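Local coordinates for 4-hydroxybutyrate coenzyme A transferase (Shewanella oneidensis, PDB 2OAS) that transfers coenzyme A between acyl-CoA thioesters and free carboxylic acids, 4-hydroxybutyrate among them, at the interface of chains A and B. Coordinates in Å, arbitrary orientation; residue numbers count along the deposited sequence, not the author numbering. Chains: chain A/B, 4-hydroxybutyrate coenzyme A transferase.

Contact 1: the interface of chains A and B. Residues chain A 377-378, 394-397, 399-400; chain B 73, 91-94.
The N-terminal turn of helix 397-405 in chain A, the loop 394-396 leading into it and the separate loop 377-378 pack against strand 91-92 of chain B, its continuation through B:Pro94, and B:Arg73 on strand 70-74. B:Arg73 supplies the charged contact. Its chain is extended from CG to NE, with CG anti to the backbone N (chi1 -168°), and crosses A:Glu399 at about a right angle. The guanidinium nitrogen NH2 of B:Arg73 lies 3.0 Å from the carboxylate oxygen OE2 of A:Glu399, a salt bridge with a nearly straight hydrogen bond (172° at H). The oxygen lies in the guanidinium plane, whereas the donor stands above the carboxylate plane. The same OE2 of A:Glu399 accepts the backbone N of A:Ser396 at 3.1 Å, so one carboxylate oxygen both caps the start of its own helix and binds the partner chain. Water 1 joins NE of B:Arg73 (3.1 Å) to the carbonyl O of A:Gly394 (2.9 Å). CG2 of B:Val93 covers one guanidinium face of B:Arg73 from within chain B, which should restrict its rotation.

The second anchor is B:Pro94, which hides 74 Å² of its surface against chain A. Its CG sits over the centre of the A:Arg400 guanidinium, 3.4 Å from CZ of A:Arg400, the two side chains meeting tip to tip. A:Arg400 bends at chi3 (91°), and NH2 of A:Arg400 donates to the carbonyl O of A:Arg377 at 2.7 Å, a bond in the guanidinium plane that is likely to hold the flat group with its face toward the proline. From another direction, CB of A:Arg377 touches CB of B:Pro94 at 3.8 Å. Nearby, A:Leu397 crosses B:Tyr92 obliquely, with the methyl CD1 of A:Leu397 at the edge of the B:Tyr92 ring, in its plane. Together, the salt bridge and proline-guanidinium packing tie the loop and helix start of one chain to its partner, probably stabilising the two-chain assembly, if it is the one in solution.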
# COMPACT_ATOMS: atom_id res chain seq x y z
N ARG A 377 0.76 -2.71 8.51
CA ARG A 377 -0.23 -3.16 9.48
C ARG A 377 -1.62 -3.22 8.87
O ARG A 377 -2.28 -4.26 8.89
CB ARG A 377 -0.35 -2.19 10.64
CG ARG A 377 0.81 -2.06 11.53
CD ARG A 377 0.62 -0.86 12.43
NE ARG A 377 1.60 -0.88 13.50
CZ ARG A 377 1.97 0.18 14.21
NH1 ARG A 377 1.44 1.37 13.97
NH2 ARG A 377 2.88 0.03 15.15
N ALA A 378 -2.07 -2.08 8.37
CA ALA A 378 -3.41 -1.93 7.79
C ALA A 378 -3.73 -2.93 6.69
O ALA A 378 -4.89 -3.23 6.45
CB ALA A 378 -3.59 -0.50 7.28
N GLY A 394 -8.96 -5.78 11.43
CA GLY A 394 -9.80 -5.09 12.39
C GLY A 394 -9.40 -5.29 13.85
O GLY A 394 -10.05 -4.73 14.73
N ARG A 395 -8.35 -6.05 14.11
CA ARG A 395 -7.93 -6.28 15.50
C ARG A 395 -7.03 -5.19 16.04
O ARG A 395 -6.20 -4.65 15.31
CB ARG A 395 -7.21 -7.62 15.60
CG ARG A 395 -7.90 -8.76 14.87
CD ARG A 395 -9.27 -9.03 15.44
NE ARG A 395 -10.18 -9.54 14.41
CZ ARG A 395 -10.16 -10.78 13.92
NH1 ARG A 395 -11.03 -11.13 12.98
NH2 ARG A 395 -9.28 -11.67 14.37
N SER A 396 -7.17 -4.87 17.32
CA SER A 396 -6.33 -3.83 17.94
C SER A 396 -4.90 -4.31 18.09
O SER A 396 -4.59 -5.45 17.76
CB SER A 396 -6.88 -3.47 19.31
OG SER A 396 -7.15 -4.64 20.04
N LEU A 397 -4.02 -3.44 18.57
CA LEU A 397 -2.62 -3.83 18.75
C LEU A 397 -2.46 -4.94 19.77
O LEU A 397 -1.69 -5.87 19.55
CB LEU A 397 -1.75 -2.64 19.15
CG LEU A 397 -1.67 -1.48 18.15
CD1 LEU A 397 -0.56 -0.51 18.59
CD2 LEU A 397 -1.39 -2.00 16.76
N GLU A 399 -4.70 -7.17 20.55
CA GLU A 399 -5.33 -8.36 19.99
C GLU A 399 -4.40 -9.02 18.98
O GLU A 399 -4.28 -10.25 18.93
CB GLU A 399 -6.66 -8.00 19.33
CG GLU A 399 -7.73 -7.56 20.33
CD GLU A 399 -9.05 -7.14 19.68
OE1 GLU A 399 -10.03 -6.97 20.43
OE2 GLU A 399 -9.09 -6.98 18.44
N ARG A 400 -3.75 -8.19 18.17
CA ARG A 400 -2.82 -8.64 17.15
C ARG A 400 -1.61 -9.32 17.80
O ARG A 400 -1.22 -10.43 17.43
CB ARG A 400 -2.36 -7.44 16.30
CG ARG A 400 -3.48 -6.77 15.47
CD ARG A 400 -3.14 -5.33 15.04
NE ARG A 400 -2.50 -5.24 13.73
CZ ARG A 400 -3.14 -5.16 12.57
NH1 ARG A 400 -4.46 -5.16 12.51
NH2 ARG A 400 -2.44 -5.08 11.44
N ARG B 73 -12.12 2.44 21.08
CA ARG B 73 -11.52 1.57 20.06
C ARG B 73 -11.28 2.48 18.87
O ARG B 73 -12.19 2.74 18.11
CB ARG B 73 -12.46 0.43 19.67
CG ARG B 73 -11.82 -0.67 18.82
CD ARG B 73 -12.74 -1.88 18.74
NE ARG B 73 -12.23 -2.96 17.90
CZ ARG B 73 -11.32 -3.86 18.28
NH1 ARG B 73 -10.80 -3.80 19.51
NH2 ARG B 73 -10.96 -4.82 17.45
N ASP B 91 -7.78 1.11 22.77
CA ASP B 91 -7.28 0.23 21.72
C ASP B 91 -7.16 0.92 20.39
O ASP B 91 -8.04 1.68 20.02
CB ASP B 91 -8.21 -0.97 21.57
CG ASP B 91 -8.24 -1.84 22.80
OD1 ASP B 91 -7.14 -2.12 23.33
OD2 ASP B 91 -9.33 -2.24 23.24
N TYR B 92 -6.06 0.66 19.69
CA TYR B 92 -5.83 1.24 18.37
C TYR B 92 -5.87 0.15 17.31
O TYR B 92 -5.10 -0.81 17.37
CB TYR B 92 -4.48 1.94 18.31
CG TYR B 92 -4.03 2.30 16.91
CD1 TYR B 92 -2.87 1.76 16.36
CD2 TYR B 92 -4.76 3.20 16.13
CE1 TYR B 92 -2.44 2.12 15.09
CE2 TYR B 92 -4.34 3.56 14.85
CZ TYR B 92 -3.17 3.02 14.34
OH TYR B 92 -2.73 3.41 13.10
N VAL B 93 -6.77 0.30 16.35
CA VAL B 93 -6.94 -0.66 15.27
C VAL B 93 -6.46 -0.07 13.95
O VAL B 93 -7.16 0.74 13.32
CB VAL B 93 -8.42 -1.08 15.13
CG1 VAL B 93 -8.59 -2.09 14.01
CG2 VAL B 93 -8.92 -1.66 16.44
N PRO B 94 -5.27 -0.47 13.49
CA PRO B 94 -4.78 0.08 12.23
C PRO B 94 -5.64 -0.38 11.04
O PRO B 94 -5.90 -1.57 10.88
CB PRO B 94 -3.34 -0.43 12.19
CG PRO B 94 -3.44 -1.76 12.87
CD PRO B 94 -4.36 -1.50 14.02
O HOH W 1 -12.64 -3.41 14.89

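Contact 2: the interface of chains A and B. Residues chain A 95-96, 99, 329, 333-334, 373-374, 376, 379; chain B 333, 337, 376, 378-379.
A:Ile95 and A:Phe96, in extended backbone conformation, face the loop with B:Thr376, B:Ala378 and B:His379, while A:Glu99, closing the 3-10 turn 97-99, faces B:Arg337 on helix 332-341. B:Arg337, bent at chi2, points its guanidinium at two acids. NH1 of B:Arg337 meets OD2 of A:Asp334 at 2.9 Å and NH2 of B:Arg337 meets OD1 of A:Asp334 at 3.0 Å, an end-on pair in which both oxygens use their syn lone pairs and the planes lie 14° apart. NE of B:Arg337 donates to OE2 of A:Glu99 at 3.0 Å, but from above that carboxylate, whose plane is turned steeply from the guanidinium. An alanine in place of B:Arg337 would remove the guanidinium that A:Asp334 and A:Glu99 share, and is likely to destabilise this acidic pair and loosen the packing on A:Phe96.

The A:Phe96 ring lies between B:Arg337, offset toward the rim of one face, and the methyl CB of B:Ala378, centred over the opposite face, 3.4 Å from the ring centroid. Its CZ points into the face of the B:His379 ring, with the planes 69° apart in an edge-to-face contact. The other face of B:His379 is covered by CG of B:Met333, and ND1 of B:His379 pairs with OG1 of B:Thr376 at 2.8 Å, which should restrain the rotation of the imidazole. At the tip of this histidine, the selenomethionine methyl CE of A:Met333 lies 3.4 Å from CE1 of B:His379.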
# COMPACT_ATOMS: atom_id res chain seq x y z
N ILE A 95 10.62 -0.71 -5.64
CA ILE A 95 9.51 -0.31 -6.52
C ILE A 95 8.52 -1.44 -6.73
O ILE A 95 8.92 -2.58 -6.91
CB ILE A 95 10.02 0.12 -7.90
CG1 ILE A 95 8.85 0.50 -8.80
CG2 ILE A 95 10.77 -1.01 -8.55
CD1 ILE A 95 9.27 1.12 -10.09
N PHE A 96 7.22 -1.12 -6.72
CA PHE A 96 6.21 -2.17 -6.95
C PHE A 96 6.48 -2.72 -8.34
O PHE A 96 6.85 -1.98 -9.24
CB PHE A 96 4.78 -1.61 -6.89
CG PHE A 96 4.45 -0.97 -5.59
CD1 PHE A 96 4.56 -1.68 -4.41
CD2 PHE A 96 4.14 0.38 -5.54
CE1 PHE A 96 4.37 -1.05 -3.18
CE2 PHE A 96 3.95 1.02 -4.31
CZ PHE A 96 4.07 0.30 -3.13
N GLU A 99 4.68 -1.16 -11.09
CA GLU A 99 5.10 0.21 -11.38
C GLU A 99 6.29 0.25 -12.33
O GLU A 99 6.61 1.30 -12.89
CB GLU A 99 5.48 0.96 -10.11
CG GLU A 99 4.41 1.11 -9.04
CD GLU A 99 3.26 2.00 -9.45
OE1 GLU A 99 3.51 3.14 -9.91
OE2 GLU A 99 2.09 1.57 -9.30
N VAL A 329 10.36 -5.73 -3.26
CA VAL A 329 8.95 -5.45 -2.97
C VAL A 329 8.04 -6.39 -3.75
O VAL A 329 7.09 -6.95 -3.20
CB VAL A 329 8.60 -4.00 -3.36
CG1 VAL A 329 7.10 -3.80 -3.28
CG2 VAL A 329 9.32 -3.04 -2.42
N MSE A 333 2.00 -6.96 -1.93
CA MSE A 333 1.14 -5.94 -1.33
C MSE A 333 -0.10 -5.70 -2.19
O MSE A 333 -1.22 -5.69 -1.70
CB MSE A 333 1.92 -4.65 -1.15
CG MSE A 333 1.21 -3.67 -0.26
SE MSE A 333 1.97 -1.91 -0.44
CE MSE A 333 1.00 -1.37 -2.01
N ASP A 334 0.13 -5.47 -3.48
CA ASP A 334 -0.96 -5.24 -4.42
C ASP A 334 -1.96 -6.40 -4.37
O ASP A 334 -3.17 -6.18 -4.42
CB ASP A 334 -0.40 -5.08 -5.82
CG ASP A 334 0.21 -3.70 -6.06
OD1 ASP A 334 0.86 -3.53 -7.10
OD2 ASP A 334 0.03 -2.80 -5.22
N VAL A 373 9.82 -2.47 5.19
CA VAL A 373 8.42 -2.86 5.32
C VAL A 373 7.82 -2.97 3.92
O VAL A 373 7.82 -1.99 3.17
CB VAL A 373 7.62 -1.82 6.12
CG1 VAL A 373 6.13 -2.10 5.99
CG2 VAL A 373 8.06 -1.83 7.56
N VAL A 374 7.33 -4.14 3.55
CA VAL A 374 6.72 -4.32 2.23
C VAL A 374 5.20 -4.21 2.34
O VAL A 374 4.55 -3.54 1.54
CB VAL A 374 7.09 -5.69 1.62
CG1 VAL A 374 6.40 -5.88 0.26
CG2 VAL A 374 8.60 -5.78 1.45
N THR A 376 2.14 -3.27 5.13
CA THR A 376 1.90 -2.57 6.38
C THR A 376 0.83 -3.20 7.27
O THR A 376 0.11 -4.10 6.85
CB THR A 376 1.49 -1.13 6.09
OG1 THR A 376 0.25 -1.11 5.38
CG2 THR A 376 2.54 -0.46 5.21
N HIS A 379 -2.69 -3.41 6.02
CA HIS A 379 -2.84 -4.38 4.92
C HIS A 379 -3.15 -5.80 5.37
O HIS A 379 -4.04 -6.44 4.84
CB HIS A 379 -1.57 -4.44 4.08
CG HIS A 379 -1.50 -3.42 2.99
ND1 HIS A 379 -0.59 -2.39 2.99
CD2 HIS A 379 -2.26 -3.26 1.88
CE1 HIS A 379 -0.79 -1.63 1.92
NE2 HIS A 379 -1.79 -2.14 1.23
N MSE B 333 -1.84 7.02 2.02
CA MSE B 333 -1.24 6.03 1.15
C MSE B 333 -2.06 5.85 -0.12
O MSE B 333 -1.52 5.88 -1.23
CB MSE B 333 -1.13 4.70 1.88
CG MSE B 333 -0.23 3.73 1.17
SE MSE B 333 -0.44 1.95 1.84
CE MSE B 333 -2.02 1.48 0.80
N ARG B 337 -0.73 6.58 -3.89
CA ARG B 337 -0.68 5.56 -4.94
C ARG B 337 -1.54 6.02 -6.12
O ARG B 337 -1.09 5.98 -7.25
CB ARG B 337 -1.22 4.22 -4.43
CG ARG B 337 -1.07 3.06 -5.45
CD ARG B 337 0.41 2.84 -5.82
NE ARG B 337 0.67 1.67 -6.67
CZ ARG B 337 0.42 0.41 -6.33
NH1 ARG B 337 -0.13 0.13 -5.16
NH2 ARG B 337 0.75 -0.57 -7.16
N THR B 376 5.10 3.15 2.34
CA THR B 376 6.34 2.43 2.12
C THR B 376 7.30 3.09 1.11
O THR B 376 6.93 4.04 0.42
CB THR B 376 6.04 1.01 1.64
OG1 THR B 376 5.38 1.08 0.36
CG2 THR B 376 5.14 0.31 2.63
N ALA B 378 8.50 2.02 -1.82
CA ALA B 378 7.99 1.95 -3.18
C ALA B 378 6.92 2.98 -3.51
O ALA B 378 6.75 3.33 -4.67
CB ALA B 378 7.47 0.54 -3.46
N HIS B 379 6.21 3.44 -2.48
CA HIS B 379 5.14 4.43 -2.63
C HIS B 379 5.64 5.84 -2.87
O HIS B 379 5.16 6.54 -3.77
CB HIS B 379 4.25 4.47 -1.39
CG HIS B 379 3.13 3.48 -1.41
ND1 HIS B 379 3.08 2.41 -0.54
CD2 HIS B 379 2.04 3.39 -2.20
CE1 HIS B 379 1.99 1.70 -0.80
NE2 HIS B 379 1.34 2.27 -1.81
O HOH W 2 5.94 -2.06 -0.47

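The C-alpha centres of contact 1 and contact 2 are about 20 Å apart, and the two patches belong to one two-fold symmetric interface. Segment 376-379 connects them: A:Arg377 and A:Ala378 serve contact 1, A:Thr376 and A:His379 contact 2, and Ala378 appears in both, from chain A in contact 1 and from chain B in contact 2. B:Pro94 of contact 1 and A:Ile95 of contact 2 are consecutive positions, so the twin copies bring each segment to both patches. Contact 2 has the A:Thr376 and B:Thr376 methyls touching, which places it near the dyad; contact 1 pairs unlike elements and must recur with the chains exchanged.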